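Local atomic coordinates of lipoprotein (Colwellia psychrerythraea, PDB entry 3O0Y), a protein that is a putative lipoprotein of unknown function, belongs to the DUF885 family and may be related to the metallopeptidases of its clan. Residues 27-41 and 82-95. Numbering follows the deposited sequence.
Sequences SKQQLASLYLQAKQS and ELLSISNTIAGIKL
Leu31 and Leu34 of helix 27-41 pack against Ile86 and Ile90 of helix 82-92 and Ile93 of the loop that follows it, forming the apolar seam of an antiparallel helix pair whose axes approach to 10.2 Å at 162°. Leu34 reaches tip to tip toward Ile93, Leu34 CD1 lying 3.8 Å from Ile93 CD1, and crosses Thr89 at nearly a right angle to touch its CG2. Leu31 divides its methyls: CD2 rests on Ile90 CG2, while CD1 meets Leu95 CD2 beyond the helix end. Ile90 CD1 comes to the ring edge of Tyr35, near the ring plane, 3.8 Å from Tyr35 CD1. Ile93 CD1 also presses on the Gln30 amide, 3.5 Å from Gln30 CD, and Ile86 CD1 lies against the Gln37 amide.

Polar bonds close both ends of the seam. Ser27 OG donates to Lys94 O (2.8 Å), tilted 26° from the carbonyl plane. At the other end Glu82 OE2 accepts twice: Gln37 NE2 lies 2.9 Å from OE2 on its anti side, and Ser41 OG stands 2.7 Å from OE2, well above the carboxylate plane. Glu82 holds CG opposite its backbone N (chi1 -179°), and its extended chain carries the carboxylate across to helix 27-41. A leucine in place of Glu82 would probably leave the Gln37 amide and Ser41 hydroxyl without their shared acceptor.

Helix 100-117 extends the packing, with Met109 against Tyr35 and Thr113 against Ala38. The contact thus joins the N-terminal helix to helix 73-92 through an apolar middle, while directional bonds, one to the following loop and two to Glu82, probably help set the pair's register.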
loop_
_atom_site.group_PDB
_atom_site.type_symbol
_atom_site.label_atom_id
_atom_site.label_comp_id
_atom_site.label_asym_id
_atom_site.label_seq_id
_atom_site.Cartn_x
_atom_site.Cartn_y
_atom_site.Cartn_z
ATOM N N SER A 27 -17.929 -5.897 -29.903
ATOM C CA SER A 27 -17.224 -6.462 -28.744
ATOM C C SER A 27 -16.501 -5.344 -27.998
ATOM O O SER A 27 -16.536 -5.286 -26.755
ATOM C CB SER A 27 -16.251 -7.558 -29.184
ATOM O OG SER A 27 -17.008 -8.745 -29.472
ATOM N N LYS A 28 -15.867 -4.429 -28.750
ATOM C CA LYS A 28 -15.225 -3.317 -28.099
ATOM C C LYS A 28 -16.174 -2.484 -27.238
ATOM O O LYS A 28 -15.796 -2.070 -26.132
ATOM C CB LYS A 28 -14.439 -2.440 -29.071
ATOM C CG LYS A 28 -12.992 -2.928 -29.251
ATOM C CD LYS A 28 -12.159 -2.057 -30.259
ATOM C CE LYS A 28 -11.977 -2.730 -31.651
ATOM N NZ LYS A 28 -13.260 -2.978 -32.400
ATOM N N GLN A 29 -17.383 -2.230 -27.720
ATOM C CA GLN A 29 -18.376 -1.471 -26.970
ATOM C C GLN A 29 -18.931 -2.246 -25.782
ATOM O O GLN A 29 -19.137 -1.673 -24.707
ATOM C CB GLN A 29 -19.531 -1.006 -27.868
ATOM C CG GLN A 29 -19.073 -0.026 -28.950
ATOM C CD GLN A 29 -20.156 0.322 -29.997
ATOM O OE1 GLN A 29 -21.029 -0.506 -30.366
ATOM N NE2 GLN A 29 -20.080 1.565 -30.493
ATOM N N GLN A 30 -19.099 -3.559 -25.931
ATOM C CA GLN A 30 -19.591 -4.357 -24.825
ATOM C C GLN A 30 -18.525 -4.332 -23.690
ATOM O O GLN A 30 -18.878 -4.278 -22.495
ATOM C CB GLN A 30 -19.758 -5.817 -25.258
ATOM C CG GLN A 30 -20.325 -6.703 -24.127
ATOM C CD GLN A 30 -20.619 -8.122 -24.583
ATOM O OE1 GLN A 30 -20.286 -8.505 -25.709
ATOM N NE2 GLN A 30 -21.160 -8.928 -23.669
ATOM N N LEU A 31 -17.273 -4.494 -24.088
ATOM C CA LEU A 31 -16.126 -4.494 -23.164
ATOM C C LEU A 31 -16.028 -3.149 -22.441
ATOM O O LEU A 31 -15.890 -3.100 -21.231
ATOM C CB LEU A 31 -14.821 -4.846 -23.892
ATOM C CG LEU A 31 -14.603 -6.333 -24.205
ATOM C CD1 LEU A 31 -13.479 -6.480 -25.247
ATOM C CD2 LEU A 31 -14.301 -7.153 -22.930
ATOM N N ALA A 32 -16.173 -2.040 -23.156
ATOM C CA ALA A 32 -16.083 -0.748 -22.501
ATOM C C ALA A 32 -17.200 -0.611 -21.476
ATOM O O ALA A 32 -16.986 -0.050 -20.411
ATOM C CB ALA A 32 -16.146 0.388 -23.528
ATOM N N SER A 33 -18.402 -1.085 -21.780
ATOM C CA SER A 33 -19.502 -1.001 -20.826
ATOM C C SER A 33 -19.223 -1.800 -19.589
ATOM O O SER A 33 -19.554 -1.360 -18.485
ATOM C CB SER A 33 -20.898 -1.434 -21.392
ATOM O OG SER A 33 -21.269 -0.510 -22.417
ATOM N N LEU A 34 -18.631 -2.978 -19.791
ATOM C CA LEU A 34 -18.276 -3.824 -18.646
ATOM C C LEU A 34 -17.212 -3.179 -17.738
ATOM O O LEU A 34 -17.264 -3.313 -16.485
ATOM C CB LEU A 34 -17.792 -5.207 -19.098
ATOM C CG LEU A 34 -18.933 -6.055 -19.632
ATOM C CD1 LEU A 34 -18.434 -7.154 -20.622
ATOM C CD2 LEU A 34 -19.811 -6.694 -18.447
ATOM N N TYR A 35 -16.266 -2.515 -18.375
ATOM C CA TYR A 35 -15.176 -1.882 -17.606
ATOM C C TYR A 35 -15.696 -0.715 -16.816
ATOM O O TYR A 35 -15.330 -0.494 -15.648
ATOM C CB TYR A 35 -14.077 -1.368 -18.510
ATOM C CG TYR A 35 -13.375 -2.376 -19.461
ATOM C CD1 TYR A 35 -13.401 -3.741 -19.254
ATOM C CD2 TYR A 35 -12.742 -1.909 -20.571
ATOM C CE1 TYR A 35 -12.820 -4.594 -20.144
ATOM C CE2 TYR A 35 -12.104 -2.757 -21.466
ATOM C CZ TYR A 35 -12.112 -4.114 -21.247
ATOM O OH TYR A 35 -11.537 -5.030 -22.155
ATOM N N LEU A 36 -16.627 0.022 -17.414
ATOM C CA LEU A 36 -17.354 1.077 -16.713
ATOM C C LEU A 36 -18.203 0.577 -15.581
ATOM O O LEU A 36 -18.235 1.158 -14.463
ATOM C CB LEU A 36 -18.200 1.866 -17.704
ATOM C CG LEU A 36 -18.795 3.175 -17.110
ATOM C CD1 LEU A 36 -17.673 4.241 -16.721
ATOM C CD2 LEU A 36 -19.775 3.791 -18.151
ATOM N N GLN A 37 -18.919 -0.523 -15.836
ATOM C CA GLN A 37 -19.748 -1.100 -14.821
ATOM C C GLN A 37 -18.927 -1.557 -13.587
ATOM O O GLN A 37 -19.342 -1.394 -12.443
ATOM C CB GLN A 37 -20.507 -2.270 -15.392
ATOM C CG GLN A 37 -21.455 -2.891 -14.369
ATOM C CD GLN A 37 -22.073 -4.233 -14.867
ATOM O OE1 GLN A 37 -21.966 -4.595 -16.058
ATOM N NE2 GLN A 37 -22.650 -5.004 -13.925
ATOM N N ALA A 38 -17.788 -2.186 -13.837
ATOM C CA ALA A 38 -16.835 -2.520 -12.772
ATOM C C ALA A 38 -16.380 -1.308 -11.958
ATOM O O ALA A 38 -16.435 -1.336 -10.730
ATOM C CB ALA A 38 -15.589 -3.307 -13.315
ATOM N N LYS A 39 -15.923 -0.274 -12.655
ATOM C CA LYS A 39 -15.554 0.942 -11.952
ATOM C C LYS A 39 -16.686 1.473 -11.053
ATOM O O LYS A 39 -16.464 1.746 -9.874
ATOM C CB LYS A 39 -15.190 1.970 -12.995
ATOM C CG LYS A 39 -15.005 3.346 -12.377
ATOM C CD LYS A 39 -14.720 4.316 -13.482
ATOM C CE LYS A 39 -15.674 5.307 -13.753
ATOM N NZ LYS A 39 -15.090 6.549 -14.494
ATOM N N GLN A 40 -17.888 1.624 -11.617
ATOM C CA GLN A 40 -18.985 2.314 -10.930
ATOM C C GLN A 40 -19.522 1.465 -9.777
ATOM O O GLN A 40 -19.806 1.984 -8.688
ATOM C CB GLN A 40 -20.066 2.743 -11.935
ATOM C CG GLN A 40 -19.511 3.765 -12.932
ATOM C CD GLN A 40 -20.537 4.451 -13.776
ATOM O OE1 GLN A 40 -21.565 3.877 -14.125
ATOM N NE2 GLN A 40 -20.224 5.677 -14.177
ATOM N N SER A 41 -19.568 0.178 -9.972
ATOM C CA SER A 41 -20.093 -0.705 -8.951
ATOM C C SER A 41 -19.129 -0.826 -7.760
ATOM O O SER A 41 -19.580 -0.852 -6.605
ATOM C CB SER A 41 -20.372 -2.086 -9.485
ATOM O OG SER A 41 -21.531 -2.028 -10.272
ATOM N N GLU A 82 -21.033 -9.738 -8.272
ATOM C CA GLU A 82 -21.076 -8.839 -9.404
ATOM C C GLU A 82 -19.752 -8.697 -10.124
ATOM O O GLU A 82 -19.671 -8.819 -11.359
ATOM C CB GLU A 82 -21.540 -7.457 -9.006
ATOM C CG GLU A 82 -21.597 -6.508 -10.264
ATOM C CD GLU A 82 -22.256 -5.172 -10.028
ATOM O OE1 GLU A 82 -22.619 -4.835 -8.853
ATOM O OE2 GLU A 82 -22.440 -4.484 -11.051
ATOM N N LEU A 83 -18.690 -8.497 -9.352
ATOM C CA LEU A 83 -17.385 -8.358 -9.980
ATOM C C LEU A 83 -16.963 -9.671 -10.634
ATOM O O LEU A 83 -16.338 -9.666 -11.653
ATOM C CB LEU A 83 -16.341 -7.903 -8.965
ATOM C CG LEU A 83 -16.613 -6.474 -8.493
ATOM C CD1 LEU A 83 -15.861 -6.310 -7.152
ATOM C CD2 LEU A 83 -16.122 -5.521 -9.545
ATOM N N LEU A 84 -17.232 -10.796 -10.017
ATOM C CA LEU A 84 -16.865 -12.104 -10.608
ATOM C C LEU A 84 -17.657 -12.335 -11.932
ATOM O O LEU A 84 -17.123 -12.771 -12.936
ATOM C CB LEU A 84 -17.144 -13.225 -9.578
ATOM C CG LEU A 84 -16.578 -14.572 -10.017
ATOM C CD1 LEU A 84 -15.039 -14.476 -10.257
ATOM C CD2 LEU A 84 -16.883 -15.666 -8.976
ATOM N N SER A 85 -18.926 -11.973 -11.940
ATOM C CA SER A 85 -19.760 -12.060 -13.152
ATOM C C SER A 85 -19.184 -11.195 -14.260
ATOM O O SER A 85 -19.032 -11.640 -15.371
ATOM C CB SER A 85 -21.171 -11.593 -12.861
ATOM O OG SER A 85 -21.724 -12.651 -12.074
ATOM N N ILE A 86 -18.781 -9.993 -13.891
ATOM C CA ILE A 86 -18.161 -9.096 -14.862
ATOM C C ILE A 86 -16.861 -9.695 -15.423
ATOM O O ILE A 86 -16.649 -9.685 -16.628
ATOM C CB ILE A 86 -17.920 -7.696 -14.303
ATOM C CG1 ILE A 86 -19.224 -6.932 -14.100
ATOM C CG2 ILE A 86 -17.023 -6.881 -15.209
ATOM C CD1 ILE A 86 -19.043 -5.692 -13.245
ATOM N N SER A 87 -16.006 -10.224 -14.544
ATOM C CA SER A 87 -14.761 -10.830 -14.923
ATOM C C SER A 87 -14.996 -11.954 -15.910
ATOM O O SER A 87 -14.332 -12.034 -16.914
ATOM C CB SER A 87 -14.060 -11.391 -13.656
ATOM O OG SER A 87 -12.836 -11.970 -13.966
ATOM N N ASN A 88 -15.963 -12.844 -15.613
ATOM C CA ASN A 88 -16.210 -13.973 -16.458
ATOM C C ASN A 88 -16.791 -13.528 -17.838
ATOM O O ASN A 88 -16.467 -14.105 -18.855
ATOM C CB ASN A 88 -17.143 -14.960 -15.711
ATOM C CG ASN A 88 -16.388 -15.781 -14.740
ATOM O OD1 ASN A 88 -15.185 -16.009 -14.929
ATOM N ND2 ASN A 88 -17.073 -16.236 -13.651
ATOM N N THR A 89 -17.602 -12.503 -17.871
ATOM C CA THR A 89 -18.215 -12.032 -19.130
ATOM C C THR A 89 -17.095 -11.414 -19.977
ATOM O O THR A 89 -16.964 -11.738 -21.184
ATOM C CB THR A 89 -19.298 -11.016 -18.859
ATOM O OG1 THR A 89 -20.327 -11.664 -18.085
ATOM C CG2 THR A 89 -19.855 -10.469 -20.181
ATOM N N ILE A 90 -16.257 -10.594 -19.323
ATOM C CA ILE A 90 -15.090 -9.972 -20.028
ATOM C C ILE A 90 -14.237 -11.081 -20.640
ATOM O O ILE A 90 -13.871 -11.031 -21.804
ATOM C CB ILE A 90 -14.188 -9.152 -19.072
ATOM C CG1 ILE A 90 -14.928 -7.901 -18.624
ATOM C CG2 ILE A 90 -12.857 -8.736 -19.754
ATOM C CD1 ILE A 90 -14.271 -7.063 -17.518
ATOM N N ALA A 91 -13.948 -12.129 -19.873
ATOM C CA ALA A 91 -13.029 -13.152 -20.327
ATOM C C ALA A 91 -13.527 -13.938 -21.560
ATOM O O ALA A 91 -12.739 -14.501 -22.280
ATOM C CB ALA A 91 -12.653 -14.162 -19.114
ATOM N N GLY A 92 -14.828 -14.041 -21.723
ATOM C CA GLY A 92 -15.414 -14.852 -22.782
ATOM C C GLY A 92 -15.568 -14.134 -24.111
ATOM O O GLY A 92 -15.819 -14.769 -25.121
ATOM N N ILE A 93 -15.394 -12.813 -24.132
ATOM C CA ILE A 93 -15.696 -12.031 -25.329
ATOM C C ILE A 93 -14.591 -12.237 -26.365
ATOM O O ILE A 93 -13.434 -12.323 -26.031
ATOM C CB ILE A 93 -15.921 -10.567 -24.983
ATOM C CG1 ILE A 93 -17.299 -10.447 -24.340
ATOM C CG2 ILE A 93 -15.733 -9.639 -26.222
ATOM C CD1 ILE A 93 -17.482 -9.198 -23.627
ATOM N N LYS A 94 -15.018 -12.415 -27.627
ATOM C CA LYS A 94 -14.169 -12.514 -28.789
ATOM C C LYS A 94 -13.898 -11.147 -29.398
ATOM O O LYS A 94 -14.841 -10.471 -29.814
ATOM C CB LYS A 94 -14.930 -13.302 -29.867
ATOM C CG LYS A 94 -14.090 -13.693 -31.077
ATOM C CD LYS A 94 -15.008 -14.260 -32.174
ATOM C CE LYS A 94 -14.230 -14.878 -33.347
ATOM N NZ LYS A 94 -13.859 -13.818 -34.322
ATOM N N LEU A 95 -12.654 -10.712 -29.409
ATOM C CA LEU A 95 -12.312 -9.432 -30.029
ATOM C C LEU A 95 -12.106 -9.651 -31.529
ATOM O O LEU A 95 -11.477 -10.605 -31.925
ATOM C CB LEU A 95 -11.055 -8.838 -29.363
ATOM C CG LEU A 95 -11.409 -7.916 -28.184
ATOM C CD1 LEU A 95 -10.241 -7.653 -27.238
ATOM C CD2 LEU A 95 -11.972 -6.614 -28.752
#